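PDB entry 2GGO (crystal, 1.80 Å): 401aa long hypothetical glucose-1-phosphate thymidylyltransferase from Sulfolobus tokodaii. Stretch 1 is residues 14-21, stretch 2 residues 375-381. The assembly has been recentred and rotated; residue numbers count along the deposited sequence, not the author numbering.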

ATOM      1  N   LEU A  14       6.012  -3.739   5.203  1.00 33.73           N
ATOM      2  CA  LEU A  14       5.795  -3.805   3.734  1.00 30.67           C
ATOM      3  C   LEU A  14       7.057  -4.260   2.960  1.00 27.79           C
ATOM      4  O   LEU A  14       7.122  -4.216   1.764  1.00 24.16           O
ATOM      5  CB  LEU A  14       5.270  -2.478   3.221  1.00 30.90           C
ATOM      6  CG  LEU A  14       4.005  -2.492   2.363  1.00 32.54           C
ATOM      7  CD1 LEU A  14       2.960  -3.452   2.878  1.00 27.90           C
ATOM      8  CD2 LEU A  14       3.381  -1.065   2.185  1.00 32.10           C
ATOM      9  N   GLU A  15       8.089  -4.662   3.674  1.00 25.70           N
ATOM     10  CA  GLU A  15       9.213  -5.325   3.012  1.00 27.47           C
ATOM     11  C   GLU A  15       8.775  -6.556   2.196  1.00 27.36           C
ATOM     12  O   GLU A  15       7.818  -7.225   2.529  1.00 28.82           O
ATOM     13  CB  GLU A  15      10.217  -5.719   4.043  1.00 26.44           C
ATOM     14  CG  GLU A  15      10.765  -4.446   4.662  1.00 30.45           C
ATOM     15  CD  GLU A  15      11.760  -4.725   5.753  1.00 35.63           C
ATOM     16  OE1 GLU A  15      12.105  -5.898   5.949  1.00 39.49           O
ATOM     17  OE2 GLU A  15      12.208  -3.761   6.406  1.00 38.06           O
ATOM     18  N   PRO A  16       9.484  -6.862   1.110  1.00 27.35           N
ATOM     19  CA  PRO A  16      10.611  -6.208   0.547  1.00 25.71           C
ATOM     20  C   PRO A  16      10.290  -5.025  -0.342  1.00 24.83           C
ATOM     21  O   PRO A  16      11.200  -4.435  -0.872  1.00 25.65           O
ATOM     22  CB  PRO A  16      11.258  -7.336  -0.296  1.00 25.31           C
ATOM     23  CG  PRO A  16      10.131  -8.153  -0.726  1.00 25.87           C
ATOM     24  CD  PRO A  16       9.093  -8.059   0.339  1.00 26.83           C
ATOM     25  N   ILE A  17       9.020  -4.694  -0.560  1.00 24.46           N
ATOM     26  CA  ILE A  17       8.711  -3.568  -1.436  1.00 24.33           C
ATOM     27  C   ILE A  17       9.381  -2.290  -0.916  1.00 25.29           C
ATOM     28  O   ILE A  17       9.817  -1.456  -1.724  1.00 24.03           O
ATOM     29  CB  ILE A  17       7.204  -3.332  -1.590  1.00 24.43           C
ATOM     30  CG1 ILE A  17       6.519  -4.435  -2.404  1.00 23.15           C
ATOM     31  CG2 ILE A  17       6.953  -1.915  -2.239  1.00 24.62           C
ATOM     32  CD1 ILE A  17       7.022  -5.894  -2.127  1.00 23.34           C
ATOM     33  N   THR A  18       9.493  -2.161   0.415  1.00 24.46           N
ATOM     34  CA  THR A  18      10.057  -0.940   1.035  1.00 25.68           C
ATOM     35  C   THR A  18      11.577  -0.927   1.157  1.00 26.86           C
ATOM     36  O   THR A  18      12.157   0.005   1.727  1.00 28.35           O
ATOM     37  CB  THR A  18       9.450  -0.639   2.437  1.00 26.13           C
ATOM     38  OG1 THR A  18       9.513  -1.824   3.229  1.00 26.90           O
ATOM     39  CG2 THR A  18       8.031  -0.206   2.301  1.00 24.04           C
ATOM     40  N   HIS A  19      12.248  -1.935   0.610  1.00 26.03           N
ATOM     41  CA  HIS A  19      13.670  -1.888   0.572  1.00 24.28           C
ATOM     42  C   HIS A  19      14.174  -0.808  -0.351  1.00 24.35           C
ATOM     43  O   HIS A  19      15.298  -0.339  -0.192  1.00 23.42           O
ATOM     44  CB  HIS A  19      14.199  -3.230   0.078  1.00 23.04           C
ATOM     45  CG  HIS A  19      14.126  -4.309   1.087  1.00 21.97           C
ATOM     46  ND1 HIS A  19      14.337  -5.627   0.755  1.00 14.60           N
ATOM     47  CD2 HIS A  19      13.919  -4.284   2.425  1.00 21.97           C
ATOM     48  CE1 HIS A  19      14.281  -6.366   1.852  1.00 19.81           C
ATOM     49  NE2 HIS A  19      14.001  -5.582   2.870  1.00 18.11           N
ATOM     50  N   THR A  20      13.383  -0.435  -1.356  1.00 23.63           N
ATOM     51  CA  THR A  20      13.856   0.521  -2.321  1.00 24.85           C
ATOM     52  C   THR A  20      12.976   1.786  -2.476  1.00 26.33           C
ATOM     53  O   THR A  20      13.352   2.716  -3.195  1.00 28.61           O
ATOM     54  CB  THR A  20      13.977  -0.106  -3.683  1.00 25.30           C
ATOM     55  OG1 THR A  20      12.686  -0.563  -4.039  1.00 21.05           O
ATOM     56  CG2 THR A  20      14.991  -1.302  -3.659  1.00 23.26           C
ATOM     57  N   ARG A  21      11.815   1.833  -1.839  1.00 27.23           N
ATOM     58  CA  ARG A  21      10.917   3.000  -1.962  1.00 27.91           C
ATOM     59  C   ARG A  21      10.158   3.135  -0.630  1.00 28.33           C
ATOM     60  O   ARG A  21      10.001   2.137   0.077  1.00 29.69           O
ATOM     61  CB  ARG A  21       9.976   2.850  -3.169  1.00 28.01           C
ATOM     62  CG  ARG A  21       8.685   2.100  -2.890  1.00 28.24           C
ATOM     63  CD  ARG A  21       7.735   2.199  -4.078  1.00 31.95           C
ATOM     64  NE  ARG A  21       8.214   1.367  -5.194  1.00 33.37           N
ATOM     65  CZ  ARG A  21       7.904   1.537  -6.468  1.00 35.38           C
ATOM     66  NH1 ARG A  21       7.075   2.494  -6.850  1.00 37.54           N
ATOM     67  NH2 ARG A  21       8.418   0.727  -7.380  1.00 33.91           N
TER
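Stretch 2 (375-381) VKIGAYA

Segments far apart in sequence often meet through a few well-placed contacts rather than through a shared sheet, and the packing of residues 375-381 on residues 14-21 is a compact example. Every touching pair is at least 359 positions apart in sequence, and the two surfaces together bury 312 Å². Stretch 2 enters as a short strand, Lys-376 and Ile-377, and then folds into a type II beta turn from Gly-378 to Ala-381, closed by a hydrogen bond from Ala-381 N to Gly-378 O of 3.3 Å. Tyr-380 takes the positive phi (69°) expected at the third position of such a turn. The two chains advance in the same sense along the contact: Lys-376 lies by Glu-15 and Pro-16, Gly-378 by Pro-16 (CA to CA 5.1 Å), and Ala-379 by His-19 (CA to CA 6.0 Å).

One direct hydrogen bond joins the stretches. Ala-379 N donates to His-19 ND1 at 3.1 Å, with an N-H...acceptor angle of 163°. The amide meets the imidazole edge near the ring plane, where the ND1 lone pair lies, so ND1 must be unprotonated to accept it. His-19 is held by its own backbone, its N donating to Pro-16 O at 3.1 Å; its chi1 lies in the m well (-75°), and ND1 at the ring edge meets the turn. Gly-378 CA also lies at the ring edge, 3.5 Å from His-19 ND1; a CB modelled ideally on this glycine would come tightly within 3.4 Å of His-19 CE1.

Van der Waals packing extends the contact on both sides of Gly-378 in sequence. The CA-to-CB bond of Pro-16, a residue preceded by a cis peptide bond, points toward stretch 2, and its ring atoms lie close to it: its CD is 4.0 Å from Lys-376 CB, its CG 3.2 Å from Ile-377 O, and its CB 3.9 Å from Gly-378 CA. The side chain of Ile-377 itself points away, so this residue meets the proline through its backbone. Farther along, Ala-379 CB rests against His-19 CB at 3.5 Å and Thr-20 CG2 at 3.4 Å, and the same Thr-20 methyl reaches Tyr-380 CE2 at 4.1 Å.

The polar contact at the start of stretch 2 is bridged by water. Lys-376 NZ donates to water 1 (O at 2.8 Å), which donates to Glu-15 O at 3.0 Å, and to water 2 (O at 2.9 Å), which donates to Glu-15 OE1 at 2.6 Å. Solvent thus links the lysine to both the backbone and the carboxylate of one residue.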

ATOM      1  N   VAL A 375       6.855 -16.468   0.136  1.00 17.45           N
ATOM      2  CA  VAL A 375       8.268 -16.178   0.389  1.00 16.71           C
ATOM      3  C   VAL A 375       8.522 -14.739   0.034  1.00 14.94           C
ATOM      4  O   VAL A 375       7.915 -14.197  -0.916  1.00 16.01           O
ATOM      5  CB  VAL A 375       9.186 -17.224  -0.389  1.00 15.15           C
ATOM      6  CG1 VAL A 375      10.476 -16.654  -0.816  1.00 13.60           C
ATOM      7  CG2 VAL A 375       9.409 -18.453   0.468  1.00 15.91           C
ATOM      8  N   LYS A 376       9.411 -14.080   0.801  1.00 14.48           N
ATOM      9  CA  LYS A 376       9.835 -12.722   0.455  1.00 15.61           C
ATOM     10  C   LYS A 376      11.231 -12.747  -0.034  1.00 16.67           C
ATOM     11  O   LYS A 376      12.068 -13.434   0.538  1.00 15.93           O
ATOM     12  CB  LYS A 376       9.711 -11.744   1.626  1.00 15.86           C
ATOM     13  CG  LYS A 376       8.301 -11.809   2.215  1.00 19.48           C
ATOM     14  CD  LYS A 376       8.073 -10.946   3.435  1.00 26.68           C
ATOM     15  CE  LYS A 376       9.333 -10.794   4.222  1.00 33.13           C
ATOM     16  NZ  LYS A 376       9.063  -9.744   5.232  1.00 38.92           N
ATOM     17  N   ILE A 377      11.467 -12.114  -1.178  1.00 16.01           N
ATOM     18  CA  ILE A 377      12.828 -11.919  -1.620  1.00 15.62           C
ATOM     19  C   ILE A 377      13.186 -10.442  -1.594  1.00 17.55           C
ATOM     20  O   ILE A 377      12.566  -9.593  -2.315  1.00 19.02           O
ATOM     21  CB  ILE A 377      13.011 -12.533  -3.063  1.00 15.83           C
ATOM     22  CG1 ILE A 377      12.488 -13.997  -2.993  1.00 15.07           C
ATOM     23  CG2 ILE A 377      14.445 -12.363  -3.510  1.00 13.59           C
ATOM     24  CD1 ILE A 377      12.917 -14.950  -4.107  1.00  8.67           C
ATOM     25  N   GLY A 378      14.211 -10.149  -0.817  1.00 17.28           N
ATOM     26  CA  GLY A 378      14.811  -8.797  -0.663  1.00 17.47           C
ATOM     27  C   GLY A 378      15.275  -8.153  -1.938  1.00 18.60           C
ATOM     28  O   GLY A 378      15.651  -8.831  -2.858  1.00 19.57           O
ATOM     29  N   ALA A 379      15.210  -6.833  -2.013  1.00 17.62           N
ATOM     30  CA  ALA A 379      15.677  -6.091  -3.175  1.00 17.00           C
ATOM     31  C   ALA A 379      17.118  -6.478  -3.467  1.00 18.58           C
ATOM     32  O   ALA A 379      17.830  -6.808  -2.560  1.00 16.39           O
ATOM     33  CB  ALA A 379      15.601  -4.593  -2.865  1.00 16.73           C
ATOM     34  N   TYR A 380      17.522  -6.463  -4.729  1.00 18.02           N
ATOM     35  CA  TYR A 380      18.928  -6.735  -5.146  1.00 19.82           C
ATOM     36  C   TYR A 380      19.377  -8.174  -4.947  1.00 18.24           C
ATOM     37  O   TYR A 380      20.586  -8.505  -5.092  1.00 18.92           O
ATOM     38  CB  TYR A 380      19.937  -5.780  -4.438  1.00 20.52           C
ATOM     39  CG  TYR A 380      19.744  -4.358  -4.893  1.00 21.69           C
ATOM     40  CD1 TYR A 380      20.126  -3.976  -6.161  1.00 22.74           C
ATOM     41  CD2 TYR A 380      19.132  -3.405  -4.077  1.00 20.71           C
ATOM     42  CE1 TYR A 380      19.951  -2.702  -6.618  1.00 23.11           C
ATOM     43  CE2 TYR A 380      18.933  -2.067  -4.552  1.00 18.39           C
ATOM     44  CZ  TYR A 380      19.328  -1.763  -5.829  1.00 23.34           C
ATOM     45  OH  TYR A 380      19.173  -0.505  -6.305  1.00 25.30           O
ATOM     46  N   ALA A 381      18.455  -9.034  -4.575  1.00 17.50           N
ATOM     47  CA  ALA A 381      18.848 -10.462  -4.310  1.00 17.51           C
ATOM     48  C   ALA A 381      19.214 -11.175  -5.636  1.00 16.07           C
ATOM     49  O   ALA A 381      18.793 -10.812  -6.701  1.00 16.24           O
ATOM     50  CB  ALA A 381      17.770 -11.203  -3.611  1.00 17.60           C
TER
HETATM   51  O   HOH W   1       6.845  -8.074   5.206  1.00 26.88           O
HETATM   52  O   HOH W   2      11.620  -8.361   5.300  1.00 39.05           O